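Local coordinates for glycosyl hydrolase, family 38 (Enterococcus faecalis, PDB 5KBP), which probably hydrolyses alpha-mannosidic bonds as a metal-binding, carbohydrate-binding alpha-mannosidase of glycoside hydrolase family 38, at residues L145-F150 with K184-L189; A222-L227 with E272-D277; K402-V407 with V424-L429; E468-G473 with M486-T491; F678-V683 with G744-T749. One frame throughout, in Å; residues are numbered along the deposited sequence.

Contact 1 (L145-F150 with K184-L189); sequences LPAAAF and KIFGLL
Two neighbouring parallel strands of the family 38 N-terminal domain meet here, 147-150 beside 184-189, with Ala147 paired to Phe186, Ala148 to Gly187, Ala149 to Leu188 and Phe150 to Leu189. Their axes approach to 4.8 Å and cross at -22°. The backbone ladder starts one residue before the first strand, where Phe186 N donates to Pro146 O at 3.2 Å, and it ends with Phe150 N giving its hydrogen to Leu188 O at 3.1 Å. Between them Phe186 O accepts from Ala148 N and Leu188 N reaches Ala148 O. Strand 184-189 is the middle one of a mixed five-stranded sheet and 147-150 lies next to it; 124-126 flanks 147-150 and 174-178, running antiparallel, flanks 184-189. On the face of Ala148 and Phe150, the methyl of Ala148 meets Ile185 CD1 at 3.7 Å. Phe150 has CG between its backbone N and carbonyl carbon (chi1 59°), and its ring comes alongside the neighbouring strand, with Gly187 CA at its edge, 4.2 Å from Phe150 CE1. Leu189 CD1 touches Phe150 CE2 at 3.7 Å, the two side chains crossing obliquely. On the face of Ala147 and Ala149, Phe186 turns its ring edge to Ala147 CB, CD2 standing 4.0 Å from it; the Phe186 side chain also packs on Leu267 of helix 263-270, which covers Leu188 through Phe263 and Tyr266.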
# COMPACT_ATOMS: atom_id res chain seq x y z
N LEU A 145 1.25 7.02 -33.94
CA LEU A 145 1.05 5.58 -34.04
C LEU A 145 0.10 5.29 -35.19
O LEU A 145 -1.10 5.60 -35.10
CB LEU A 145 0.49 5.02 -32.73
CG LEU A 145 1.39 5.16 -31.50
CD1 LEU A 145 0.76 4.49 -30.29
CD2 LEU A 145 2.77 4.57 -31.77
N PRO A 146 0.58 4.71 -36.29
CA PRO A 146 -0.28 4.48 -37.47
C PRO A 146 -1.02 3.15 -37.47
O PRO A 146 -1.81 2.92 -38.40
CB PRO A 146 0.74 4.53 -38.61
CG PRO A 146 1.97 3.94 -38.02
CD PRO A 146 1.99 4.36 -36.56
N ALA A 147 -0.81 2.29 -36.48
CA ALA A 147 -1.45 0.98 -36.47
C ALA A 147 -1.73 0.57 -35.03
O ALA A 147 -1.09 1.05 -34.09
CB ALA A 147 -0.60 -0.07 -37.18
N ALA A 148 -2.70 -0.34 -34.87
CA ALA A 148 -3.10 -0.82 -33.56
C ALA A 148 -3.47 -2.29 -33.64
O ALA A 148 -4.29 -2.68 -34.48
CB ALA A 148 -4.29 -0.01 -33.02
N ALA A 149 -2.85 -3.10 -32.78
CA ALA A 149 -3.14 -4.52 -32.69
C ALA A 149 -4.06 -4.78 -31.51
O ALA A 149 -3.79 -4.32 -30.39
CB ALA A 149 -1.85 -5.34 -32.55
N PHE A 150 -5.14 -5.51 -31.74
CA PHE A 150 -6.15 -5.77 -30.72
C PHE A 150 -6.66 -7.19 -30.85
O PHE A 150 -6.39 -7.89 -31.84
CB PHE A 150 -7.31 -4.77 -30.82
CG PHE A 150 -8.02 -4.78 -32.14
CD1 PHE A 150 -7.53 -4.06 -33.21
CD2 PHE A 150 -9.18 -5.52 -32.31
CE1 PHE A 150 -8.18 -4.07 -34.43
CE2 PHE A 150 -9.83 -5.54 -33.53
CZ PHE A 150 -9.33 -4.81 -34.59
N LYS A 184 -8.34 7.35 -39.80
CA LYS A 184 -8.27 5.95 -40.18
C LYS A 184 -6.87 5.41 -39.93
O LYS A 184 -5.88 6.00 -40.37
CB LYS A 184 -8.67 5.78 -41.66
CG LYS A 184 -8.09 4.57 -42.36
CD LYS A 184 -8.70 4.44 -43.75
CE LYS A 184 -7.72 3.85 -44.75
NZ LYS A 184 -6.56 4.75 -44.99
N ILE A 185 -6.80 4.28 -39.22
CA ILE A 185 -5.54 3.60 -38.93
C ILE A 185 -5.64 2.17 -39.45
O ILE A 185 -6.71 1.69 -39.82
CB ILE A 185 -5.19 3.62 -37.43
CG1 ILE A 185 -6.23 2.83 -36.64
CG2 ILE A 185 -5.08 5.04 -36.92
CD1 ILE A 185 -5.85 2.60 -35.19
N PHE A 186 -4.49 1.49 -39.47
CA PHE A 186 -4.43 0.09 -39.86
C PHE A 186 -4.68 -0.78 -38.64
O PHE A 186 -4.02 -0.62 -37.61
CB PHE A 186 -3.08 -0.24 -40.49
CG PHE A 186 -2.90 -1.70 -40.79
CD1 PHE A 186 -3.58 -2.29 -41.84
CD2 PHE A 186 -2.05 -2.48 -40.03
CE1 PHE A 186 -3.42 -3.63 -42.13
CE2 PHE A 186 -1.88 -3.83 -40.31
CZ PHE A 186 -2.57 -4.40 -41.36
N GLY A 187 -5.63 -1.71 -38.76
CA GLY A 187 -6.00 -2.59 -37.67
C GLY A 187 -5.47 -4.00 -37.90
O GLY A 187 -5.68 -4.59 -38.96
N LEU A 188 -4.77 -4.51 -36.89
CA LEU A 188 -4.23 -5.87 -36.90
C LEU A 188 -4.95 -6.68 -35.83
O LEU A 188 -4.76 -6.45 -34.64
CB LEU A 188 -2.72 -5.86 -36.66
CG LEU A 188 -1.99 -7.21 -36.71
CD1 LEU A 188 -2.20 -7.87 -38.06
CD2 LEU A 188 -0.51 -7.04 -36.41
N LEU A 189 -5.79 -7.61 -36.27
CA LEU A 189 -6.61 -8.41 -35.37
C LEU A 189 -5.93 -9.74 -35.08
O LEU A 189 -5.48 -10.43 -36.01
CB LEU A 189 -8.00 -8.65 -35.96
CG LEU A 189 -8.86 -9.69 -35.24
CD1 LEU A 189 -9.26 -9.20 -33.85
CD2 LEU A 189 -10.09 -10.03 -36.06

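Contact 2 (A222-L227 with E272-D277); sequences ASTNHL and EELPED
The polar part of this contact is a histidine-carboxylate pair: His226 NE2 donates to Glu273 OE2 at 3.2 Å with an N-H...O angle of 169°. The acceptor lies in the imidazole plane, but the carboxylate is turned 52° against the ring, and the donor meets OE2 from above the carboxylate plane. Glu273 OE1 is 3.1 Å from the same His226 NE2. The Glu273 chain runs extended beyond CG, crossing His226 at about a right angle. At its other nitrogen, ND1, His226 is hydrogen-bonded to Tyr10 OH, so the two ring nitrogens are gripped by different partners. A water donates to Glu273 OE1 at 2.9 Å and makes a weak bond to Asn225 ND2.

Van der Waals contacts make up the rest: Thr224 CG2 lies 3.2 Å from the carbonyl oxygen Glu273 O and brushes Leu274 CD1, while Pro275 lays CG against Ser223 CB at 3.9 Å. The hydroxyl of Ser223 is engaged by Glu174.

Within the 222-227 segment, Thr224 OG1, between the backbone N and carbonyl carbon (chi1 74°), accepts from His226 N at 3.0 Å. This ST turn leads into strand 226-231, an outer strand of the parallel sheet in the N-terminal domain, and the His-carboxylate bond ties its start to the loop that follows helix 263-270.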
# COMPACT_ATOMS: atom_id res chain seq x y z
N ALA A 222 -6.06 -14.58 -43.54
CA ALA A 222 -4.93 -13.81 -44.05
C ALA A 222 -5.30 -13.18 -45.39
O ALA A 222 -5.66 -13.88 -46.33
CB ALA A 222 -3.70 -14.70 -44.19
N SER A 223 -5.21 -11.85 -45.47
CA SER A 223 -5.41 -11.13 -46.72
C SER A 223 -4.14 -11.02 -47.55
O SER A 223 -4.22 -10.66 -48.72
CB SER A 223 -5.96 -9.73 -46.44
OG SER A 223 -5.12 -9.02 -45.55
N THR A 224 -2.98 -11.33 -46.96
CA THR A 224 -1.70 -11.32 -47.66
C THR A 224 -1.03 -12.67 -47.46
O THR A 224 -1.54 -13.55 -46.75
CB THR A 224 -0.80 -10.19 -47.15
OG1 THR A 224 -0.29 -10.53 -45.85
CG2 THR A 224 -1.57 -8.88 -47.05
N ASN A 225 0.13 -12.85 -48.09
CA ASN A 225 0.94 -14.04 -47.88
C ASN A 225 1.80 -13.95 -46.63
O ASN A 225 2.65 -14.82 -46.41
CB ASN A 225 1.83 -14.29 -49.10
CG ASN A 225 1.03 -14.63 -50.34
OD1 ASN A 225 -0.02 -15.27 -50.26
ND2 ASN A 225 1.52 -14.19 -51.50
N HIS A 226 1.59 -12.93 -45.80
CA HIS A 226 2.38 -12.71 -44.59
C HIS A 226 1.53 -13.09 -43.38
O HIS A 226 0.47 -12.49 -43.15
CB HIS A 226 2.84 -11.26 -44.51
CG HIS A 226 3.61 -10.80 -45.71
ND1 HIS A 226 4.96 -11.06 -45.87
CD2 HIS A 226 3.23 -10.12 -46.81
CE1 HIS A 226 5.36 -10.55 -47.02
NE2 HIS A 226 4.34 -9.97 -47.61
N LEU A 227 2.00 -14.08 -42.63
CA LEU A 227 1.24 -14.68 -41.54
C LEU A 227 1.90 -14.36 -40.21
O LEU A 227 3.13 -14.34 -40.10
CB LEU A 227 1.15 -16.20 -41.73
CG LEU A 227 0.84 -16.64 -43.17
CD1 LEU A 227 1.20 -18.10 -43.38
CD2 LEU A 227 -0.63 -16.40 -43.48
N GLU A 272 2.29 -3.54 -47.22
CA GLU A 272 2.79 -3.24 -48.55
C GLU A 272 2.02 -4.01 -49.63
O GLU A 272 1.94 -3.55 -50.77
CB GLU A 272 4.28 -3.55 -48.63
CG GLU A 272 5.02 -2.92 -49.80
CD GLU A 272 6.51 -2.82 -49.55
OE1 GLU A 272 7.05 -1.69 -49.59
OE2 GLU A 272 7.14 -3.86 -49.29
N GLU A 273 1.45 -5.15 -49.27
CA GLU A 273 0.69 -5.99 -50.19
C GLU A 273 -0.76 -6.10 -49.75
O GLU A 273 -1.37 -7.17 -49.78
CB GLU A 273 1.32 -7.37 -50.31
CG GLU A 273 2.81 -7.34 -50.64
CD GLU A 273 3.48 -8.69 -50.46
OE1 GLU A 273 2.76 -9.69 -50.23
OE2 GLU A 273 4.72 -8.75 -50.53
N LEU A 274 -1.34 -4.98 -49.32
CA LEU A 274 -2.70 -4.97 -48.80
C LEU A 274 -3.70 -4.89 -49.95
O LEU A 274 -3.57 -4.02 -50.82
CB LEU A 274 -2.89 -3.79 -47.85
CG LEU A 274 -3.56 -4.06 -46.50
CD1 LEU A 274 -2.87 -5.20 -45.77
CD2 LEU A 274 -3.55 -2.79 -45.66
N PRO A 275 -4.71 -5.76 -49.99
CA PRO A 275 -5.68 -5.72 -51.08
C PRO A 275 -6.62 -4.52 -50.97
O PRO A 275 -6.78 -3.92 -49.91
CB PRO A 275 -6.45 -7.04 -50.93
CG PRO A 275 -6.33 -7.36 -49.48
CD PRO A 275 -4.97 -6.87 -49.05
N GLU A 276 -7.24 -4.19 -52.10
CA GLU A 276 -8.12 -3.03 -52.16
C GLU A 276 -9.49 -3.29 -51.54
O GLU A 276 -10.18 -2.34 -51.18
CB GLU A 276 -8.31 -2.59 -53.62
CG GLU A 276 -7.03 -2.10 -54.28
N ASP A 277 -9.89 -4.56 -51.40
CA ASP A 277 -11.19 -4.90 -50.83
C ASP A 277 -11.14 -5.06 -49.32
O ASP A 277 -11.99 -5.75 -48.75
CB ASP A 277 -11.73 -6.18 -51.48
CG ASP A 277 -10.94 -7.41 -51.08
OD1 ASP A 277 -9.71 -7.30 -50.90
OD2 ASP A 277 -11.55 -8.49 -50.95
O HOH W 1 4.21 -11.96 -51.42

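Contact 3 (K402-V407 with V424-L429); sequences KAHPFV and VEIERL. With SO4 (sulfate ion), chain D.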
# COMPACT_ATOMS: atom_id res chain seq x y z
N LYS A 402 -7.40 44.85 8.89
CA LYS A 402 -7.99 43.86 9.78
C LYS A 402 -8.93 42.90 9.05
O LYS A 402 -9.56 42.06 9.71
CB LYS A 402 -8.75 44.49 10.96
CG LYS A 402 -7.91 45.42 11.82
CD LYS A 402 -8.74 46.02 12.94
N ALA A 403 -9.03 42.98 7.73
CA ALA A 403 -9.91 42.08 6.98
C ALA A 403 -9.21 40.75 6.72
O ALA A 403 -7.99 40.65 6.69
CB ALA A 403 -10.33 42.72 5.66
N HIS A 404 -10.03 39.71 6.53
CA HIS A 404 -9.56 38.36 6.26
C HIS A 404 -9.89 38.00 4.82
O HIS A 404 -11.00 37.53 4.53
CB HIS A 404 -10.19 37.35 7.23
CG HIS A 404 -10.05 37.74 8.67
ND1 HIS A 404 -8.89 37.54 9.38
CD2 HIS A 404 -10.93 38.30 9.54
CE1 HIS A 404 -9.05 37.97 10.62
NE2 HIS A 404 -10.28 38.44 10.74
N PRO A 405 -8.97 38.19 3.88
CA PRO A 405 -9.27 37.91 2.47
C PRO A 405 -9.13 36.44 2.12
O PRO A 405 -8.37 35.69 2.74
CB PRO A 405 -8.25 38.76 1.71
CG PRO A 405 -7.09 38.84 2.64
CD PRO A 405 -7.64 38.82 4.04
N PHE A 406 -9.88 36.03 1.10
CA PHE A 406 -9.80 34.68 0.56
C PHE A 406 -10.08 34.74 -0.94
O PHE A 406 -10.70 35.68 -1.43
CB PHE A 406 -10.78 33.73 1.26
CG PHE A 406 -12.22 34.15 1.17
CD1 PHE A 406 -12.76 35.03 2.10
CD2 PHE A 406 -13.04 33.65 0.17
CE1 PHE A 406 -14.08 35.41 2.02
CE2 PHE A 406 -14.37 34.04 0.09
CZ PHE A 406 -14.89 34.92 1.01
N VAL A 407 -9.60 33.73 -1.65
CA VAL A 407 -9.62 33.70 -3.11
C VAL A 407 -10.36 32.46 -3.59
O VAL A 407 -10.16 31.36 -3.05
CB VAL A 407 -8.19 33.74 -3.70
CG1 VAL A 407 -8.24 33.81 -5.22
CG2 VAL A 407 -7.42 34.92 -3.13
N VAL A 424 -12.74 30.27 6.77
CA VAL A 424 -11.83 31.40 6.93
C VAL A 424 -11.39 31.47 8.39
O VAL A 424 -12.24 31.47 9.29
CB VAL A 424 -12.49 32.72 6.49
CG1 VAL A 424 -11.50 33.87 6.63
CG2 VAL A 424 -13.00 32.61 5.06
N GLU A 425 -10.08 31.53 8.61
CA GLU A 425 -9.53 31.68 9.94
C GLU A 425 -9.67 33.13 10.39
O GLU A 425 -9.12 34.03 9.75
CB GLU A 425 -8.07 31.25 9.96
CG GLU A 425 -7.38 31.38 11.31
CD GLU A 425 -5.88 31.21 11.21
OE1 GLU A 425 -5.18 32.21 10.97
OE2 GLU A 425 -5.40 30.06 11.36
N ILE A 426 -10.40 33.36 11.48
CA ILE A 426 -10.61 34.71 11.98
C ILE A 426 -9.71 35.06 13.16
O ILE A 426 -9.48 36.25 13.42
CB ILE A 426 -12.09 34.95 12.35
CG1 ILE A 426 -12.54 33.95 13.42
CG2 ILE A 426 -12.97 34.86 11.11
CD1 ILE A 426 -13.96 34.17 13.89
N GLU A 427 -9.19 34.06 13.88
CA GLU A 427 -8.29 34.31 14.99
C GLU A 427 -7.27 33.17 15.06
O GLU A 427 -7.49 32.08 14.53
CB GLU A 427 -9.04 34.44 16.32
CG GLU A 427 -9.57 35.84 16.58
CD GLU A 427 -11.01 35.84 17.06
OE1 GLU A 427 -11.54 34.75 17.35
OE2 GLU A 427 -11.60 36.94 17.15
N ARG A 428 -6.16 33.44 15.74
CA ARG A 428 -5.05 32.49 15.77
C ARG A 428 -4.20 32.76 17.00
O ARG A 428 -3.65 33.86 17.14
CB ARG A 428 -4.22 32.60 14.49
CG ARG A 428 -3.02 31.66 14.43
CD ARG A 428 -2.85 31.13 13.02
NE ARG A 428 -1.46 31.10 12.60
CZ ARG A 428 -1.06 30.67 11.40
NH1 ARG A 428 -1.94 30.23 10.52
NH2 ARG A 428 0.23 30.68 11.09
N LEU A 429 -4.09 31.77 17.88
CA LEU A 429 -3.26 31.87 19.08
C LEU A 429 -2.11 30.87 18.99
O LEU A 429 -2.31 29.67 19.20
CB LEU A 429 -4.09 31.60 20.34
CG LEU A 429 -5.32 32.48 20.58
CD1 LEU A 429 -5.96 32.14 21.92
CD2 LEU A 429 -4.96 33.96 20.51
S SO4 D . -3.88 44.11 8.70
O1 SO4 D . -2.81 43.66 9.59
O2 SO4 D . -4.46 45.34 9.23
O3 SO4 D . -3.33 44.36 7.37
O4 SO4 D . -4.91 43.08 8.62
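Both within the family's C-terminal domain 1, strand 404-410 and strand 416-430 belong to two different antiparallel sheets; they meet through side chains of 404-410 packing on both backbone and side chains of 416-430, their short segments running at 167° with axes 7.8 Å apart at closest. His404 makes the largest single contribution. Its CG stands anti to the carbonyl carbon (chi1 -52°), and the imidazole lies against the backbone of Glu425 and Ile426. Ile426 CA makes a CH-pi contact over one ring face, 4.0 Å from the centroid, while Lys402 O lies over the opposite face, so backbone atoms lie over both faces, each offset toward the rim. His404 CE1 approaches Ile426 O at 3.3 Å, and ND1 lies 3.5 Å from Glu425 O.

Val424 serves both aromatic residues with its two methyls. Its CG1 packs on His404 CB at 3.8 Å, and its CG2 meets Phe406 CD1 at the same distance, the two side chains crossing at about a right angle.

At the start of the first segment, Lys402 N donates to a sulfate ion, probably from the crystallisation liquor, at 3.0 Å to O2 and 3.1 Å to O4; Arg810 NH1 binds the same ion.

Ile426 and Glu427 both face Lys488, a classic beta bulge in strand 416-430. That strand borders 483-499, whereas 404-410 lies between strands 503-511 and 804-807, and helix 436-445 packs against Leu429.

Contact 4 (E468-G473 with M486-T491); sequences EDVRFG and MAKYLT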
# COMPACT_ATOMS: atom_id res chain seq x y z
N GLU A 468 -19.06 27.95 13.09
CA GLU A 468 -17.76 28.32 13.62
C GLU A 468 -17.09 27.08 14.20
O GLU A 468 -17.75 26.09 14.53
CB GLU A 468 -17.86 29.41 14.69
CG GLU A 468 -18.23 28.89 16.07
CD GLU A 468 -18.27 29.99 17.11
OE1 GLU A 468 -18.68 31.12 16.77
OE2 GLU A 468 -17.89 29.73 18.27
N ASP A 469 -15.77 27.14 14.32
CA ASP A 469 -15.01 26.00 14.82
C ASP A 469 -13.73 26.49 15.47
O ASP A 469 -13.05 27.37 14.94
CB ASP A 469 -14.70 25.00 13.70
CG ASP A 469 -14.36 23.62 14.23
OD1 ASP A 469 -14.85 23.27 15.32
OD2 ASP A 469 -13.60 22.89 13.56
N VAL A 470 -13.40 25.90 16.62
CA VAL A 470 -12.14 26.15 17.32
C VAL A 470 -11.41 24.82 17.42
O VAL A 470 -11.90 23.89 18.07
CB VAL A 470 -12.36 26.76 18.71
CG1 VAL A 470 -11.03 26.89 19.44
CG2 VAL A 470 -13.06 28.10 18.60
N ARG A 471 -10.26 24.73 16.76
CA ARG A 471 -9.50 23.48 16.73
C ARG A 471 -8.02 23.80 16.66
O ARG A 471 -7.61 24.95 16.45
CB ARG A 471 -9.92 22.61 15.55
CG ARG A 471 -9.59 23.22 14.20
CD ARG A 471 -9.91 22.28 13.05
NE ARG A 471 -9.66 22.91 11.76
CZ ARG A 471 -10.58 23.57 11.07
NH1 ARG A 471 -11.82 23.68 11.54
NH2 ARG A 471 -10.28 24.11 9.90
N PHE A 472 -7.21 22.76 16.82
CA PHE A 472 -5.77 22.86 16.67
C PHE A 472 -5.39 22.92 15.20
O PHE A 472 -6.08 22.36 14.34
CB PHE A 472 -5.08 21.68 17.36
CG PHE A 472 -3.72 21.36 16.82
CD1 PHE A 472 -2.61 22.07 17.24
CD2 PHE A 472 -3.54 20.33 15.91
CE1 PHE A 472 -1.35 21.78 16.74
CE2 PHE A 472 -2.29 20.03 15.42
CZ PHE A 472 -1.19 20.75 15.83
N GLY A 473 -4.30 23.62 14.91
CA GLY A 473 -3.79 23.73 13.56
C GLY A 473 -2.32 24.07 13.59
O GLY A 473 -1.77 24.48 14.62
N MET A 486 -3.64 27.30 18.19
CA MET A 486 -5.08 27.13 18.29
C MET A 486 -5.76 28.24 17.50
O MET A 486 -5.39 29.41 17.63
CB MET A 486 -5.55 27.16 19.75
CG MET A 486 -5.09 25.99 20.59
SD MET A 486 -5.78 24.42 20.01
CE MET A 486 -5.41 23.37 21.41
N ALA A 487 -6.73 27.87 16.67
CA ALA A 487 -7.36 28.82 15.77
C ALA A 487 -8.87 28.72 15.85
O ALA A 487 -9.43 27.72 16.30
CB ALA A 487 -6.90 28.61 14.32
N LYS A 488 -9.53 29.79 15.41
CA LYS A 488 -10.98 29.83 15.27
C LYS A 488 -11.31 30.05 13.80
O LYS A 488 -10.76 30.96 13.17
CB LYS A 488 -11.59 30.93 16.13
CG LYS A 488 -13.11 30.90 16.18
CD LYS A 488 -13.65 31.79 17.29
CE LYS A 488 -15.14 31.57 17.50
NZ LYS A 488 -15.65 32.32 18.68
N TYR A 489 -12.20 29.23 13.26
CA TYR A 489 -12.53 29.25 11.85
C TYR A 489 -14.00 29.57 11.66
O TYR A 489 -14.86 29.11 12.41
CB TYR A 489 -12.21 27.90 11.19
CG TYR A 489 -10.75 27.54 11.24
CD1 TYR A 489 -9.88 27.94 10.24
CD2 TYR A 489 -10.24 26.79 12.29
CE1 TYR A 489 -8.54 27.61 10.28
CE2 TYR A 489 -8.90 26.45 12.34
CZ TYR A 489 -8.06 26.87 11.33
OH TYR A 489 -6.72 26.53 11.37
N LEU A 490 -14.28 30.38 10.64
CA LEU A 490 -15.64 30.72 10.25
C LEU A 490 -15.92 30.16 8.87
O LEU A 490 -15.09 30.30 7.96
CB LEU A 490 -15.86 32.24 10.27
CG LEU A 490 -17.29 32.68 10.55
CD1 LEU A 490 -17.81 32.04 11.83
CD2 LEU A 490 -17.38 34.20 10.63
N THR A 491 -17.07 29.51 8.71
CA THR A 491 -17.47 28.88 7.46
C THR A 491 -18.53 29.76 6.80
O THR A 491 -19.65 29.87 7.31
CB THR A 491 -17.99 27.47 7.71
OG1 THR A 491 -16.94 26.66 8.26
CG2 THR A 491 -18.48 26.84 6.42
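Arg471 lays its guanidinium flat over the ring of Tyr489, a stacked cation-pi pair with planes at 5° and CZ 3.8 Å from the ring centroid. Tyr489 CD2 sits over the centre of the guanidinium, and Arg471 NH2 over the centre of the ring. Arg471 CG lies between the backbone N and the carbonyl carbon (chi1 65°), and the chain then runs extended to NE, crossing the tyrosine side chain at about a right angle. Asp469 OD2 holds the guanidinium from its edge, meeting NH1 at 2.8 Å in the guanidinium plane, and Glu423 forms a second salt bridge to the same nitrogen. The positive group is thus fixed both over a face and at its rim.

On the other face of the sheet, Glu468 reaches Lys488 in a salt bridge, OE2 to NZ 3.4 Å, their side chains crossing at a slant; Thr448 OG1 is hydrogen-bonded to both Glu468 OE1 and Lys488 NZ. Val470 CG2 lies against Lys488 CG at 3.7 Å. Further along, Met486 bends at chi2 to bring SD within 3.9 Å of Phe472 CB, and the Phe472 ring meets Phe763 of the second subunit edge-to-face.

Asp469 pairs with Tyr489, and Arg471 with Ala487, in hydrogen-bonded pairs, Ala487 N reaching Arg471 O at 3.1 Å. This is the ladder of an antiparallel beta hairpin, strands 463-475 and 483-499, in a three-stranded sheet completed by 416-430.

Contact 5 (F678-V683 with G744-T749); sequences FPTGMV and GTIAVT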
# COMPACT_ATOMS: atom_id res chain seq x y z
N PHE A 678 -34.03 5.79 -13.41
CA PHE A 678 -34.51 7.08 -13.89
C PHE A 678 -35.35 6.87 -15.14
O PHE A 678 -34.84 6.92 -16.26
CB PHE A 678 -33.36 8.04 -14.17
CG PHE A 678 -32.59 8.46 -12.95
CD1 PHE A 678 -33.07 9.47 -12.13
CD2 PHE A 678 -31.40 7.85 -12.63
CE1 PHE A 678 -32.37 9.86 -11.00
CE2 PHE A 678 -30.69 8.23 -11.50
CZ PHE A 678 -31.18 9.24 -10.69
N PRO A 679 -36.65 6.61 -14.98
CA PRO A 679 -37.52 6.46 -16.15
C PRO A 679 -37.63 7.77 -16.93
O PRO A 679 -38.13 8.77 -16.42
CB PRO A 679 -38.87 6.05 -15.54
CG PRO A 679 -38.52 5.49 -14.20
CD PRO A 679 -37.35 6.30 -13.73
N THR A 680 -37.14 7.75 -18.17
CA THR A 680 -37.19 8.93 -19.02
C THR A 680 -38.55 9.13 -19.67
O THR A 680 -38.90 10.26 -20.02
CB THR A 680 -36.12 8.86 -20.10
OG1 THR A 680 -36.38 7.74 -20.96
CG2 THR A 680 -34.74 8.71 -19.48
N GLY A 681 -39.33 8.06 -19.84
CA GLY A 681 -40.64 8.16 -20.44
C GLY A 681 -40.66 8.16 -21.95
O GLY A 681 -41.73 8.38 -22.53
N MET A 682 -39.53 7.93 -22.60
CA MET A 682 -39.46 7.91 -24.06
C MET A 682 -38.65 6.71 -24.52
O MET A 682 -37.56 6.46 -23.99
CB MET A 682 -38.85 9.22 -24.59
CG MET A 682 -37.77 9.81 -23.71
SD MET A 682 -37.36 11.50 -24.16
CE MET A 682 -36.35 11.98 -22.77
N VAL A 683 -39.18 5.98 -25.49
CA VAL A 683 -38.52 4.82 -26.06
C VAL A 683 -37.91 5.24 -27.39
O VAL A 683 -38.62 5.45 -28.38
CB VAL A 683 -39.50 3.65 -26.25
CG1 VAL A 683 -38.81 2.48 -26.93
CG2 VAL A 683 -40.08 3.23 -24.90
N GLY A 744 -37.03 2.89 -21.80
CA GLY A 744 -36.31 4.14 -21.70
C GLY A 744 -35.75 4.46 -20.33
O GLY A 744 -35.21 5.55 -20.14
N THR A 745 -35.87 3.54 -19.37
CA THR A 745 -35.37 3.80 -18.02
C THR A 745 -33.85 3.72 -18.00
O THR A 745 -33.26 2.71 -18.40
CB THR A 745 -35.96 2.80 -17.04
OG1 THR A 745 -37.38 2.99 -16.96
CG2 THR A 745 -35.34 2.97 -15.66
N ILE A 746 -33.22 4.79 -17.53
CA ILE A 746 -31.78 4.79 -17.29
C ILE A 746 -31.52 4.20 -15.91
O ILE A 746 -32.00 4.74 -14.90
CB ILE A 746 -31.18 6.20 -17.41
CG1 ILE A 746 -31.52 6.81 -18.77
CG2 ILE A 746 -29.68 6.15 -17.20
CD1 ILE A 746 -30.99 8.21 -18.95
N ALA A 747 -30.79 3.10 -15.86
CA ALA A 747 -30.45 2.43 -14.61
C ALA A 747 -28.95 2.54 -14.40
O ALA A 747 -28.17 1.95 -15.16
CB ALA A 747 -30.90 0.97 -14.62
N VAL A 748 -28.54 3.29 -13.38
CA VAL A 748 -27.13 3.44 -13.03
C VAL A 748 -26.82 2.49 -11.88
O VAL A 748 -27.48 2.53 -10.84
CB VAL A 748 -26.81 4.90 -12.64
CG1 VAL A 748 -25.37 5.00 -12.15
CG2 VAL A 748 -27.04 5.82 -13.83
N THR A 749 -25.82 1.64 -12.08
CA THR A 749 -25.42 0.69 -11.05
C THR A 749 -24.60 1.39 -9.98
O THR A 749 -23.58 2.02 -10.28
CB THR A 749 -24.62 -0.46 -11.66
OG1 THR A 749 -25.42 -1.13 -12.64
CG2 THR A 749 -24.19 -1.45 -10.58
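Thr680 OG1 donates to Gly744 O at 2.6 Å, coming from above the carbonyl plane. The hydroxyl lies between the backbone N and the carbonyl carbon (chi1 63°). Thr680 CG2 meets Ile746 CG1 at 3.8 Å, the two side chains crossing at about a right angle. Next to this, Phe678 and Ile746 form a hydrogen-bonded antiparallel pair: Phe678 N donates to Ile746 O at 2.7 Å, and Ile746 N to Phe678 O at 3.0 Å. Pro679 and Thr745 stand side by side pointing the same way, with Thr745 OG1 3.7 Å from Pro679 CB; that hydroxyl is itself hydrogen-bonded to Asp743.

Strands 672-679 and 745-753 are neighbours in the large antiparallel sheet of the C-terminal domain, and they pair here. Past Thr680 the chain bends at Gly681 and carries Met682 O alongside Gly744, where it receives a CA-H...O contact from Gly744 CA at 3.5 Å. Outward, Val721 of strand 718-722 packs on Thr680, Met682 and Ile746, and Ile730 of strand 727-732 packs on Phe678 and Ile746.

From the N terminus the contacts follow in series, none nesting in or crossing another. Contact 1 closes a 33-residue excursion in the N-terminal domain and contact 2 then closes one of 44 residues; they touch where Phe186 CE1 meets Leu274 CD2 at 3.6 Å, linking the mixed sheet to the loop after helix 263-270. Contact 3 and contact 4 close short loops far across the molecule, centres about 58 Å from contact 1. Strand 416-430, in contact 3, borders strand 483-499, in contact 4, so contact 3 joins the sheet of contact 4 to that of 404-410. Contact 5 closes the longest loop, 60 residues, in the C-terminal domain, about 36 Å between centres from contact 1.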